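Local coordinates for protein beta-1,4-galactanase (PDB 1HJS) that hydrolyses the beta-1,4-galactosidic linkages of type I arabinogalactans as a family 53 glycoside hydrolase with a TIM-barrel fold, at residues Ile65-Lys70 with Gln121-Gln126; Gln92-Gly97 with Gly139-Thr144; Glu148-Ile153 with Asn189-Asn194; Thr236-Ile241 with Ser286-Val291; Asn247-Cys252 with Ala311-Phe316. All blocks are in the same frame, centred on the assembly; numbering follows the deposited sequence. Where two conformers were deposited one is given.

Eight parallel strands close into the barrel of this enzyme, and the five contacts tie its strands, helices and loops together. From the N terminus, helix 59-71 meets the end of helix 102-122 in contact 1, closing a loop that contains residues 92-97; these reach past it to residues 139-144 in contact 2, so the two cross. Contact 3 follows in series, joining helices 150-165 and 185-196 round a loop with strand 174-179, and touches contact 2 where Asn152 ND2 meets Thr144 O. Contact 4 pairs strands 240-245 and 290-296, closing a loop with helix 270-285; its Trp237 packs on Tyr192 of contact 3. Contact 5 crosses contact 4, linking the loops after those two strands.

Contact 1: residues Ile65-Lys70 with Gln121-Gln126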
# COMPACT_ATOMS: atom_id res chain seq x y z
N ILE A 65 -8.69 -8.77 11.26
CA ILE A 65 -9.27 -7.52 10.77
C ILE A 65 -9.84 -7.67 9.36
O ILE A 65 -10.77 -6.94 9.00
CB ILE A 65 -8.25 -6.35 10.82
CG1 ILE A 65 -7.02 -6.64 9.96
CG2 ILE A 65 -7.83 -6.11 12.27
CD1 ILE A 65 -6.05 -5.46 9.90
N ALA A 66 -9.32 -8.61 8.59
CA ALA A 66 -9.85 -8.84 7.24
C ALA A 66 -11.30 -9.32 7.35
O ALA A 66 -12.15 -8.94 6.55
CB ALA A 66 -9.02 -9.87 6.50
N LYS A 67 -11.58 -10.16 8.35
CA LYS A 67 -12.94 -10.66 8.57
C LYS A 67 -13.85 -9.48 8.90
O LYS A 67 -14.99 -9.43 8.45
CB LYS A 67 -12.96 -11.68 9.71
CG LYS A 67 -12.40 -13.04 9.36
CD LYS A 67 -12.32 -13.90 10.61
CE LYS A 67 -11.85 -15.30 10.29
NZ LYS A 67 -11.69 -16.12 11.53
N ARG A 68 -13.34 -8.54 9.68
CA ARG A 68 -14.12 -7.37 10.06
C ARG A 68 -14.39 -6.50 8.85
O ARG A 68 -15.48 -5.96 8.68
CB ARG A 68 -13.38 -6.56 11.14
CG ARG A 68 -13.45 -7.18 12.53
CD ARG A 68 -12.54 -6.45 13.51
NE ARG A 68 -12.82 -5.02 13.58
CZ ARG A 68 -12.16 -4.17 14.36
NH1 ARG A 68 -11.17 -4.60 15.14
NH2 ARG A 68 -12.48 -2.88 14.35
N ALA A 69 -13.38 -6.36 7.99
CA ALA A 69 -13.52 -5.56 6.78
C ALA A 69 -14.59 -6.19 5.89
O ALA A 69 -15.48 -5.50 5.37
CB ALA A 69 -12.19 -5.48 6.02
N LYS A 70 -14.49 -7.50 5.72
CA LYS A 70 -15.44 -8.26 4.92
C LYS A 70 -16.87 -8.05 5.43
O LYS A 70 -17.80 -7.86 4.64
CB LYS A 70 -15.08 -9.75 4.96
CG LYS A 70 -16.03 -10.66 4.19
CD LYS A 70 -15.60 -12.12 4.33
CE LYS A 70 -16.54 -13.05 3.59
NZ LYS A 70 -16.19 -14.48 3.82
N GLN A 121 -7.76 -18.07 2.34
CA GLN A 121 -8.88 -18.73 1.69
C GLN A 121 -9.70 -19.51 2.73
O GLN A 121 -10.93 -19.43 2.76
CB GLN A 121 -8.37 -19.68 0.60
CG GLN A 121 -9.42 -20.60 -0.02
CD GLN A 121 -10.57 -19.86 -0.67
OE1 GLN A 121 -10.41 -18.75 -1.19
NE2 GLN A 121 -11.75 -20.47 -0.65
N ASN A 122 -9.00 -20.27 3.57
CA ASN A 122 -9.66 -21.08 4.59
C ASN A 122 -10.41 -20.25 5.63
O ASN A 122 -11.30 -20.77 6.32
CB ASN A 122 -8.65 -21.98 5.29
CG ASN A 122 -8.08 -23.04 4.36
OD1 ASN A 122 -8.66 -23.33 3.32
ND2 ASN A 122 -6.95 -23.62 4.74
N ALA A 123 -10.05 -18.98 5.74
CA ALA A 123 -10.70 -18.08 6.68
C ALA A 123 -11.80 -17.29 5.96
O ALA A 123 -12.41 -16.40 6.54
CB ALA A 123 -9.68 -17.12 7.28
N GLY A 124 -12.05 -17.64 4.70
CA GLY A 124 -13.07 -16.97 3.92
C GLY A 124 -12.66 -15.60 3.41
O GLY A 124 -13.50 -14.77 3.06
N ILE A 125 -11.35 -15.36 3.36
CA ILE A 125 -10.84 -14.08 2.89
C ILE A 125 -10.18 -14.20 1.52
O ILE A 125 -9.15 -14.86 1.37
CB ILE A 125 -9.79 -13.50 3.88
CG1 ILE A 125 -10.41 -13.35 5.28
CG2 ILE A 125 -9.28 -12.16 3.37
CD1 ILE A 125 -11.61 -12.44 5.33
N GLN A 126 -10.79 -13.58 0.52
CA GLN A 126 -10.23 -13.57 -0.83
C GLN A 126 -9.88 -12.13 -1.16
O GLN A 126 -10.70 -11.38 -1.67
CB GLN A 126 -11.25 -14.09 -1.86
CG GLN A 126 -11.60 -15.57 -1.74
CD GLN A 126 -12.65 -15.84 -0.69
OE1 GLN A 126 -13.61 -15.08 -0.54
NE2 GLN A 126 -12.49 -16.94 0.05
O HOH W 1 -15.83 -15.07 1.11
O HOH W 2 -14.94 -15.28 6.40
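Residues 65-70 belong to helix 59-71, whereas 121-126 carry the end of helix 102-122 and the turn after it. That turn is a Schellman motif: Gly124, at positive phi, is its C-prime residue, and its N bonds to Gln121 O. The backbones come nearest at Ala66 and Ile125, with CA atoms 6.9 Å apart. Ile125 pushes CD1 against the helix, 3.7 Å from Ala66 C, while CG1 and CG2 both rest against Ala66 CB. Lys67 crosses Ile125 at about a right angle and runs out extended, its CE 4.1 Å from Ala123 CB. Lys70 has CG anti to the backbone N (chi1 178°) and is straight throughout, which carries NZ to Gly124 O at 2.8 Å, in the carbonyl plane and on a lone pair. Two waters extend this grip, linking NZ to Gln126 OE1 and to Ala123 O. The ammonium thus bonds one carbonyl directly and a second through water, just past a helix C-terminus, where the dipole would probably favour positive charge.

Contact 2: residues Gln92-Gly97 with Gly139-Thr144; sequences QTMPAG and GLLWPT
The backbone at Gln92 sets CB over the Trp142 indole, and chi1 (-67°) puts CG anti to the carbonyl carbon, where it lies 3.5 Å from Trp142 NE1. CB sits 3.4 Å from the centroid of the five-membered ring, 6° off the normal, a CH-pi contact over the face. Trp142 N also donates to Gln92 O at 3.0 Å, nearly along the C=O axis. Bent at chi2, the chain turns its amide to Leu140, and a water bridges Gln92 OE1 to Leu141 N; NE2 is held by the carbonyls of Asp88 and Asn134. An alanine at Trp142 would take away the ring under Gln92 CB and would probably loosen the placing of that amide. At Met94 a second water joins N to Trp142 O, and the folded side chain brings SD to 3.8 Å from Leu141 CD2 and CE to 3.6 Å from Trp142 O. Pro95 ends the contact, its CD 3.5 Å from the same Leu141 CD2. Trp142 NE1 bonds to Ala138 O, fixing the indole from its own loop. Backbone bond, one water, indole face and the two carbonyls on NE2 hold Gln92 about 5 Å, side chain to side chain, from Glu135, the probable proton donor.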
# COMPACT_ATOMS: atom_id res chain seq x y z
N GLN A 92 14.87 -4.19 3.69
CA GLN A 92 14.17 -5.36 3.17
C GLN A 92 14.82 -6.51 3.93
O GLN A 92 15.46 -7.39 3.36
CB GLN A 92 14.38 -5.51 1.66
CG GLN A 92 13.74 -4.42 0.79
CD GLN A 92 12.22 -4.50 0.73
OE1 GLN A 92 11.64 -5.58 0.78
NE2 GLN A 92 11.57 -3.35 0.59
N THR A 93 14.67 -6.46 5.25
CA THR A 93 15.27 -7.43 6.14
C THR A 93 14.67 -8.83 6.04
O THR A 93 13.46 -9.02 6.17
CB THR A 93 15.18 -6.95 7.60
OG1 THR A 93 15.72 -5.62 7.68
CG2 THR A 93 15.99 -7.86 8.51
N MET A 94 15.56 -9.79 5.81
CA MET A 94 15.19 -11.18 5.68
C MET A 94 14.40 -11.66 6.89
O MET A 94 14.76 -11.37 8.03
CB MET A 94 16.46 -12.03 5.55
CG MET A 94 16.23 -13.48 5.24
SD MET A 94 15.75 -13.68 3.53
CE MET A 94 17.36 -13.50 2.71
N PRO A 95 13.29 -12.38 6.67
CA PRO A 95 12.52 -12.86 7.82
C PRO A 95 13.43 -13.81 8.59
O PRO A 95 14.23 -14.53 7.99
CB PRO A 95 11.35 -13.60 7.16
CG PRO A 95 11.15 -12.84 5.88
CD PRO A 95 12.57 -12.61 5.40
N ALA A 96 13.34 -13.81 9.92
CA ALA A 96 14.19 -14.68 10.71
C ALA A 96 13.93 -16.14 10.33
O ALA A 96 12.79 -16.54 10.11
CB ALA A 96 13.93 -14.47 12.20
N GLY A 97 15.00 -16.92 10.23
CA GLY A 97 14.85 -18.33 9.89
C GLY A 97 14.85 -18.65 8.40
O GLY A 97 14.96 -19.82 8.03
N GLY A 139 14.83 -3.74 -4.37
CA GLY A 139 14.75 -5.18 -4.24
C GLY A 139 14.02 -5.62 -2.99
O GLY A 139 13.31 -4.83 -2.35
N LEU A 140 14.20 -6.89 -2.63
CA LEU A 140 13.56 -7.46 -1.45
C LEU A 140 14.44 -8.57 -0.91
O LEU A 140 15.41 -8.97 -1.56
CB LEU A 140 12.19 -8.04 -1.82
CG LEU A 140 12.21 -9.32 -2.67
CD1 LEU A 140 10.83 -9.96 -2.64
CD2 LEU A 140 12.63 -8.99 -4.10
N LEU A 141 14.10 -9.07 0.27
CA LEU A 141 14.84 -10.17 0.89
C LEU A 141 16.35 -10.00 0.71
O LEU A 141 17.01 -10.84 0.09
CB LEU A 141 14.37 -11.50 0.27
CG LEU A 141 12.87 -11.77 0.48
CD1 LEU A 141 12.38 -12.85 -0.47
CD2 LEU A 141 12.63 -12.16 1.92
N TRP A 142 16.88 -8.92 1.26
CA TRP A 142 18.30 -8.61 1.15
C TRP A 142 19.18 -9.60 1.89
O TRP A 142 18.78 -10.16 2.91
CB TRP A 142 18.57 -7.21 1.70
CG TRP A 142 17.95 -6.10 0.93
CD1 TRP A 142 17.27 -6.20 -0.25
CD2 TRP A 142 17.98 -4.71 1.26
NE1 TRP A 142 16.89 -4.95 -0.68
CE2 TRP A 142 17.31 -4.02 0.23
CE3 TRP A 142 18.52 -3.98 2.33
CZ2 TRP A 142 17.16 -2.63 0.24
CZ3 TRP A 142 18.37 -2.60 2.33
CH2 TRP A 142 17.70 -1.94 1.29
N PRO A 143 20.42 -9.81 1.40
CA PRO A 143 20.99 -9.18 0.21
C PRO A 143 20.70 -9.98 -1.05
O PRO A 143 21.04 -9.56 -2.16
CB PRO A 143 22.50 -9.15 0.49
CG PRO A 143 22.68 -9.89 1.82
CD PRO A 143 21.42 -10.65 2.08
N THR A 144 20.08 -11.14 -0.87
CA THR A 144 19.77 -12.02 -1.99
C THR A 144 18.99 -11.32 -3.11
O THR A 144 19.32 -11.47 -4.29
CB THR A 144 18.99 -13.25 -1.52
OG1 THR A 144 19.64 -13.80 -0.36
CG2 THR A 144 18.95 -14.31 -2.62
O HOH W 3 11.87 -8.30 1.79
O HOH W 4 18.25 -9.12 5.60

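Contact 3: residues Glu148-Ile153 with Asn189-Asn194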
# COMPACT_ATOMS: atom_id res chain seq x y z
N GLU A 148 21.65 -4.44 -7.53
CA GLU A 148 21.12 -4.85 -8.82
C GLU A 148 21.15 -6.35 -9.16
O GLU A 148 21.51 -6.74 -10.27
CB GLU A 148 21.86 -4.07 -9.91
CG GLU A 148 21.82 -2.56 -9.69
CD GLU A 148 23.05 -1.85 -10.24
OE1 GLU A 148 23.26 -1.88 -11.47
OE2 GLU A 148 23.80 -1.25 -9.44
N ASN A 149 20.77 -7.19 -8.19
CA ASN A 149 20.69 -8.63 -8.40
C ASN A 149 19.38 -8.88 -9.15
O ASN A 149 18.47 -9.54 -8.63
CB ASN A 149 20.64 -9.37 -7.05
CG ASN A 149 22.00 -9.86 -6.57
OD1 ASN A 149 22.23 -10.02 -5.37
ND2 ASN A 149 22.90 -10.11 -7.52
N TRP A 150 19.27 -8.35 -10.37
CA TRP A 150 18.05 -8.48 -11.17
C TRP A 150 17.59 -9.92 -11.39
O TRP A 150 16.40 -10.21 -11.30
CB TRP A 150 18.24 -7.80 -12.53
CG TRP A 150 18.59 -6.35 -12.44
CD1 TRP A 150 19.71 -5.74 -12.92
CD2 TRP A 150 17.81 -5.31 -11.83
NE1 TRP A 150 19.68 -4.39 -12.65
CE2 TRP A 150 18.52 -4.10 -11.98
CE3 TRP A 150 16.57 -5.29 -11.16
CZ2 TRP A 150 18.03 -2.88 -11.50
CZ3 TRP A 150 16.08 -4.08 -10.69
CH2 TRP A 150 16.82 -2.89 -10.86
N ALA A 151 18.53 -10.81 -11.68
CA ALA A 151 18.18 -12.21 -11.90
C ALA A 151 17.47 -12.78 -10.67
O ALA A 151 16.43 -13.42 -10.78
CB ALA A 151 19.44 -13.03 -12.21
N ASN A 152 18.03 -12.52 -9.49
CA ASN A 152 17.45 -13.01 -8.24
C ASN A 152 16.09 -12.37 -7.96
O ASN A 152 15.16 -13.05 -7.54
CB ASN A 152 18.40 -12.75 -7.07
CG ASN A 152 19.57 -13.72 -7.04
OD1 ASN A 152 19.71 -14.58 -7.91
ND2 ASN A 152 20.42 -13.58 -6.03
N ILE A 153 15.98 -11.07 -8.19
CA ILE A 153 14.73 -10.36 -7.96
C ILE A 153 13.61 -10.93 -8.84
O ILE A 153 12.52 -11.23 -8.36
CB ILE A 153 14.88 -8.86 -8.26
CG1 ILE A 153 15.88 -8.24 -7.27
CG2 ILE A 153 13.53 -8.16 -8.17
CD1 ILE A 153 16.21 -6.80 -7.57
N ASN A 189 10.96 3.07 -14.66
CA ASN A 189 11.40 2.47 -15.92
C ASN A 189 12.65 1.62 -15.74
O ASN A 189 12.74 0.51 -16.26
CB ASN A 189 11.66 3.58 -16.95
CG ASN A 189 11.97 3.02 -18.32
OD1 ASN A 189 11.30 2.10 -18.80
ND2 ASN A 189 12.99 3.58 -18.97
N TRP A 190 13.62 2.15 -15.00
CA TRP A 190 14.86 1.44 -14.73
C TRP A 190 14.58 0.09 -14.06
O TRP A 190 15.13 -0.94 -14.45
CB TRP A 190 15.74 2.31 -13.83
CG TRP A 190 16.92 1.62 -13.20
CD1 TRP A 190 18.10 1.29 -13.81
CD2 TRP A 190 17.04 1.23 -11.83
NE1 TRP A 190 18.95 0.71 -12.89
CE2 TRP A 190 18.33 0.66 -11.67
CE3 TRP A 190 16.19 1.29 -10.72
CZ2 TRP A 190 18.78 0.16 -10.45
CZ3 TRP A 190 16.64 0.80 -9.50
CH2 TRP A 190 17.93 0.24 -9.37
N TRP A 191 13.71 0.10 -13.06
CA TRP A 191 13.39 -1.11 -12.31
C TRP A 191 12.67 -2.17 -13.15
O TRP A 191 13.16 -3.29 -13.28
CB TRP A 191 12.53 -0.75 -11.09
CG TRP A 191 12.49 -1.83 -10.05
CD1 TRP A 191 13.33 -1.96 -8.97
CD2 TRP A 191 11.59 -2.94 -9.98
NE1 TRP A 191 12.99 -3.07 -8.24
CE2 TRP A 191 11.92 -3.69 -8.84
CE3 TRP A 191 10.52 -3.37 -10.79
CZ2 TRP A 191 11.23 -4.85 -8.47
CZ3 TRP A 191 9.82 -4.52 -10.42
CH2 TRP A 191 10.19 -5.25 -9.27
N TYR A 192 11.51 -1.81 -13.70
CA TYR A 192 10.74 -2.77 -14.50
C TYR A 192 11.50 -3.29 -15.71
O TYR A 192 11.43 -4.48 -16.03
CB TYR A 192 9.41 -2.15 -14.93
CG TYR A 192 8.38 -2.10 -13.82
CD1 TYR A 192 7.85 -3.27 -13.28
CD2 TYR A 192 7.97 -0.88 -13.28
CE1 TYR A 192 6.93 -3.24 -12.23
CE2 TYR A 192 7.05 -0.83 -12.23
CZ TYR A 192 6.54 -2.01 -11.71
OH TYR A 192 5.63 -1.96 -10.67
N THR A 193 12.24 -2.41 -16.39
CA THR A 193 13.00 -2.84 -17.56
C THR A 193 14.02 -3.92 -17.20
O THR A 193 14.10 -4.96 -17.86
CB THR A 193 13.73 -1.65 -18.21
OG1 THR A 193 12.76 -0.70 -18.69
CG2 THR A 193 14.58 -2.13 -19.38
N ASN A 194 14.79 -3.68 -16.15
CA ASN A 194 15.81 -4.64 -15.74
C ASN A 194 15.26 -5.93 -15.15
O ASN A 194 15.85 -6.99 -15.31
CB ASN A 194 16.78 -3.97 -14.77
CG ASN A 194 17.76 -3.06 -15.47
OD1 ASN A 194 18.53 -3.50 -16.32
ND2 ASN A 194 17.74 -1.77 -15.12
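Trp150 projects like a blade, with three side chains of residues 189-194 arranged around it. Its outer edge is directed at the face of Trp190 in a T-shaped pair: the six-membered rings have centroids 4.9 Å apart and planes at 77°, with Trp150 CZ2 only 3.3 Å from Trp190 CZ2. Further round the same rim, Trp150 CZ3 faces the five-membered ring of Trp191, edge-to-face again at 84°, and lies 3.9 Å from Trp191 CD1. One broad face of Trp150 is covered by Asn194, whose CB stands 3.4 Å from the centroid of the five-membered ring. The Asn194 amide lies nearly flat on the indole, 16° from its plane, its rotation fixed by ND2 bonding back to Trp190 O at 2.8 Å. Ile153, one turn on, adds CG2 against Trp191 CZ2 at 4.0 Å. With Trp191 reaching inward to Ile177 and Leu179 of strand 174-179, this aromatic cluster joins the adjacent helices 150-165 and 185-196 on the outside of a TIM barrel.

Contact 4: residues Thr236-Ile241 with Ser286-Val291; sequences TWNKEI and SVSRGV
Neighbouring strands of the barrel, 240-245 and 290-296, begin their parallel pairing here. Ile241 is bracketed by the other strand: its N donates to Arg289 O at 2.8 Å, and its O accepts from Val291 N at 2.8 Å, nearly along the C=O axis. Such bracketing is the signature of parallel sheet, and in this TIM barrel both strands are entered straight from helix-to-strand loops. A type II turn from Val287 to Gly290 leads into the second strand. Within it Arg289, at positive phi, swings its side chain across the first loop. The chain bends at chi3 (94°), so that NH1 meets Asn238 O at 2.6 Å in the guanidinium plane, while Glu240 CG lies over one guanidinium face. The Glu240 carboxylate has its salt bridge with Lys174, outside the pair. A water donates to both Lys239 O and Ser288 O, joining the two loops. Beneath them, Ile241 CD1 packs on Val287 CG1 at 4.0 Å, with Ala234 of helix 223-237 touching both side chains.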
# COMPACT_ATOMS: atom_id res chain seq x y z
N THR A 236 3.70 1.77 -21.56
CA THR A 236 4.82 0.85 -21.76
C THR A 236 4.43 -0.60 -21.44
O THR A 236 4.74 -1.50 -22.22
CB THR A 236 6.04 1.20 -20.87
OG1 THR A 236 6.48 2.53 -21.15
CG2 THR A 236 7.19 0.24 -21.16
N TRP A 237 3.76 -0.82 -20.31
CA TRP A 237 3.38 -2.16 -19.88
C TRP A 237 1.88 -2.48 -19.82
O TRP A 237 1.50 -3.63 -19.62
CB TRP A 237 4.05 -2.45 -18.54
CG TRP A 237 5.54 -2.41 -18.63
CD1 TRP A 237 6.35 -3.32 -19.25
CD2 TRP A 237 6.40 -1.38 -18.14
NE1 TRP A 237 7.66 -2.91 -19.18
CE2 TRP A 237 7.72 -1.72 -18.50
CE3 TRP A 237 6.19 -0.19 -17.42
CZ2 TRP A 237 8.82 -0.92 -18.18
CZ3 TRP A 237 7.28 0.60 -17.10
CH2 TRP A 237 8.59 0.23 -17.48
N ASN A 238 1.04 -1.46 -19.99
CA ASN A 238 -0.41 -1.63 -20.00
C ASN A 238 -1.00 -2.42 -18.82
O ASN A 238 -1.92 -3.21 -19.00
CB ASN A 238 -0.82 -2.30 -21.32
CG ASN A 238 -2.33 -2.31 -21.53
OD1 ASN A 238 -2.89 -3.32 -21.95
ND2 ASN A 238 -2.98 -1.19 -21.26
N LYS A 239 -0.48 -2.19 -17.62
CA LYS A 239 -1.00 -2.88 -16.43
C LYS A 239 -1.93 -1.94 -15.69
O LYS A 239 -1.89 -0.73 -15.91
CB LYS A 239 0.15 -3.27 -15.49
CG LYS A 239 1.05 -4.38 -16.02
CD LYS A 239 0.25 -5.66 -16.22
CE LYS A 239 1.12 -6.79 -16.72
NZ LYS A 239 0.32 -8.04 -16.91
N GLU A 240 -2.78 -2.47 -14.81
CA GLU A 240 -3.66 -1.59 -14.05
C GLU A 240 -2.74 -0.83 -13.11
O GLU A 240 -1.75 -1.38 -12.63
CB GLU A 240 -4.70 -2.39 -13.25
CG GLU A 240 -5.73 -3.09 -14.13
CD GLU A 240 -7.00 -3.43 -13.37
OE1 GLU A 240 -6.89 -3.96 -12.25
OE2 GLU A 240 -8.10 -3.16 -13.90
N ILE A 241 -3.06 0.43 -12.85
CA ILE A 241 -2.22 1.27 -12.02
C ILE A 241 -2.93 1.87 -10.81
O ILE A 241 -4.11 2.20 -10.88
CB ILE A 241 -1.62 2.40 -12.88
CG1 ILE A 241 -0.65 1.80 -13.89
CG2 ILE A 241 -0.96 3.46 -12.00
CD1 ILE A 241 -0.29 2.74 -15.01
N SER A 286 -7.15 9.67 -14.87
CA SER A 286 -6.84 10.19 -16.20
C SER A 286 -5.82 9.31 -16.90
O SER A 286 -5.50 9.53 -18.07
CB SER A 286 -6.27 11.61 -16.09
OG SER A 286 -4.93 11.59 -15.64
N VAL A 287 -5.31 8.31 -16.19
CA VAL A 287 -4.32 7.40 -16.74
C VAL A 287 -4.98 6.13 -17.26
O VAL A 287 -5.95 5.65 -16.68
CB VAL A 287 -3.28 7.01 -15.66
CG1 VAL A 287 -2.27 6.00 -16.23
CG2 VAL A 287 -2.55 8.25 -15.19
N SER A 288 -4.47 5.61 -18.37
CA SER A 288 -5.02 4.39 -18.94
C SER A 288 -4.92 3.28 -17.90
O SER A 288 -3.83 2.93 -17.44
CB SER A 288 -4.24 4.00 -20.20
OG SER A 288 -4.75 2.80 -20.75
N ARG A 289 -6.07 2.73 -17.53
CA ARG A 289 -6.15 1.67 -16.53
C ARG A 289 -5.76 2.12 -15.12
O ARG A 289 -5.33 1.29 -14.31
CB ARG A 289 -5.28 0.47 -16.94
CG ARG A 289 -5.50 0.01 -18.38
CD ARG A 289 -4.88 -1.35 -18.61
NE ARG A 289 -5.86 -2.42 -18.41
CZ ARG A 289 -5.57 -3.71 -18.35
NH1 ARG A 289 -4.31 -4.13 -18.46
NH2 ARG A 289 -6.54 -4.60 -18.20
N GLY A 290 -5.89 3.41 -14.85
CA GLY A 290 -5.60 3.92 -13.51
C GLY A 290 -6.85 3.54 -12.74
O GLY A 290 -7.93 4.07 -13.02
N VAL A 291 -6.72 2.65 -11.76
CA VAL A 291 -7.90 2.19 -11.05
C VAL A 291 -8.00 2.36 -9.54
O VAL A 291 -9.05 2.05 -8.96
CB VAL A 291 -8.12 0.69 -11.34
CG1 VAL A 291 -8.29 0.48 -12.83
CG2 VAL A 291 -6.94 -0.11 -10.82
O HOH W 5 -2.13 1.01 -18.06

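Contact 5: residues Asn247-Cys252 with Ala311-Phe316; sequences NWPISC and ADNTMF
With CG anti to its backbone N (chi1 -161°), Asp312 sets its carboxylate against Ile250, whose CG1 takes the crowded position between N and carbonyl carbon (chi1 54°). The extended isoleucine chain crosses the acid obliquely, its CD1 3.4 Å from Asp312 OD2. OD1 is gripped twice from its own segment, by Thr314 N at 2.9 Å in an Asx turn and by Thr314 OG1 at 2.6 Å on its syn lone pair. A leucine in place of Asp312 would remove both bonds and would probably slacken the turn into Thr314. The backbones pair antiparallel for a single bridge: Asp312 N donates to Ser251 O at 3.0 Å, on a lone pair, and Asp312 O accepts from Ile250 N at 2.8 Å and weakly from Ser251 N, a classic beta bulge. Asn313 slides beside Pro249, its OD1 3.0 Å from Pro249 CB, while ND2 bonds to Asn305 O. The disulfide of Cys252 with Cys310 closes one end. At the other, Gln273 of helix 270-285 bonds to Trp248 O and Thr314 O, and Tyr295 of strand 290-296 to Trp248 N and Asn313 O, holding the paired loops between that helix and that strand.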
# COMPACT_ATOMS: atom_id res chain seq x y z
N ASN A 247 -0.50 10.69 1.51
CA ASN A 247 -0.86 11.45 2.70
C ASN A 247 -0.89 12.94 2.33
O ASN A 247 -0.27 13.36 1.36
CB ASN A 247 0.22 11.33 3.79
CG ASN A 247 0.06 10.13 4.71
OD1 ASN A 247 0.93 9.89 5.54
ND2 ASN A 247 -1.04 9.40 4.58
N TRP A 248 -1.63 13.71 3.12
CA TRP A 248 -1.66 15.17 3.01
C TRP A 248 -1.86 15.64 4.44
O TRP A 248 -2.76 15.17 5.13
CB TRP A 248 -2.77 15.71 2.11
CG TRP A 248 -2.63 17.20 2.00
CD1 TRP A 248 -3.30 18.15 2.74
CD2 TRP A 248 -1.68 17.92 1.21
NE1 TRP A 248 -2.82 19.40 2.44
CE2 TRP A 248 -1.83 19.29 1.51
CE3 TRP A 248 -0.71 17.53 0.27
CZ2 TRP A 248 -1.04 20.28 0.90
CZ3 TRP A 248 0.07 18.51 -0.34
CH2 TRP A 248 -0.10 19.87 -0.02
N PRO A 249 -1.03 16.58 4.90
CA PRO A 249 -1.16 17.06 6.27
C PRO A 249 -2.25 18.06 6.62
O PRO A 249 -2.63 18.91 5.81
CB PRO A 249 0.23 17.60 6.57
CG PRO A 249 0.65 18.16 5.26
CD PRO A 249 0.15 17.16 4.24
N ILE A 250 -2.76 17.93 7.84
CA ILE A 250 -3.74 18.87 8.36
C ILE A 250 -2.90 19.82 9.21
O ILE A 250 -3.37 20.84 9.70
CB ILE A 250 -4.84 18.20 9.22
CG1 ILE A 250 -4.22 17.37 10.34
CG2 ILE A 250 -5.73 17.35 8.34
CD1 ILE A 250 -5.26 16.73 11.25
N SER A 251 -1.62 19.46 9.37
CA SER A 251 -0.67 20.27 10.13
C SER A 251 0.76 19.90 9.77
O SER A 251 1.15 18.73 9.84
CB SER A 251 -0.89 20.09 11.64
OG SER A 251 0.01 20.90 12.37
N CYS A 252 1.54 20.89 9.35
CA CYS A 252 2.94 20.66 8.98
C CYS A 252 3.77 21.91 9.26
O CYS A 252 4.27 22.55 8.34
CB CYS A 252 3.09 20.31 7.50
SG CYS A 252 4.74 19.60 7.21
N ALA A 311 3.75 17.25 11.20
CA ALA A 311 3.11 16.90 12.47
C ALA A 311 1.85 16.02 12.42
O ALA A 311 1.72 15.11 13.23
CB ALA A 311 2.80 18.18 13.25
N ASP A 312 0.94 16.28 11.50
CA ASP A 312 -0.29 15.48 11.46
C ASP A 312 -0.80 15.22 10.05
O ASP A 312 -1.14 16.15 9.31
CB ASP A 312 -1.38 16.18 12.27
CG ASP A 312 -2.52 15.25 12.66
OD1 ASP A 312 -2.73 14.23 11.96
OD2 ASP A 312 -3.21 15.55 13.66
N ASN A 313 -0.87 13.94 9.68
CA ASN A 313 -1.35 13.53 8.37
C ASN A 313 -2.60 12.66 8.49
O ASN A 313 -3.08 12.12 7.50
CB ASN A 313 -0.29 12.72 7.62
CG ASN A 313 0.86 13.57 7.15
OD1 ASN A 313 0.65 14.60 6.51
ND2 ASN A 313 2.07 13.14 7.45
N THR A 314 -3.12 12.52 9.71
CA THR A 314 -4.30 11.69 9.92
C THR A 314 -5.57 12.38 9.44
O THR A 314 -5.57 13.58 9.12
CB THR A 314 -4.46 11.31 11.41
OG1 THR A 314 -4.69 12.49 12.19
CG2 THR A 314 -3.20 10.61 11.91
N MET A 315 -6.66 11.62 9.38
CA MET A 315 -7.95 12.13 8.96
C MET A 315 -8.97 11.96 10.09
O MET A 315 -10.18 11.92 9.86
CB MET A 315 -8.42 11.40 7.70
CG MET A 315 -7.48 11.58 6.51
SD MET A 315 -8.05 10.75 5.01
CE MET A 315 -9.22 11.96 4.39
N PHE A 316 -8.46 11.83 11.31
CA PHE A 316 -9.28 11.67 12.51
C PHE A 316 -8.74 12.60 13.60
O PHE A 316 -7.54 12.88 13.63
CB PHE A 316 -9.21 10.23 13.03
CG PHE A 316 -10.05 9.26 12.24
CD1 PHE A 316 -9.69 8.87 10.96
CD2 PHE A 316 -11.22 8.73 12.80
CE1 PHE A 316 -10.47 7.98 10.23
CE2 PHE A 316 -12.01 7.84 12.08
CZ PHE A 316 -11.64 7.46 10.79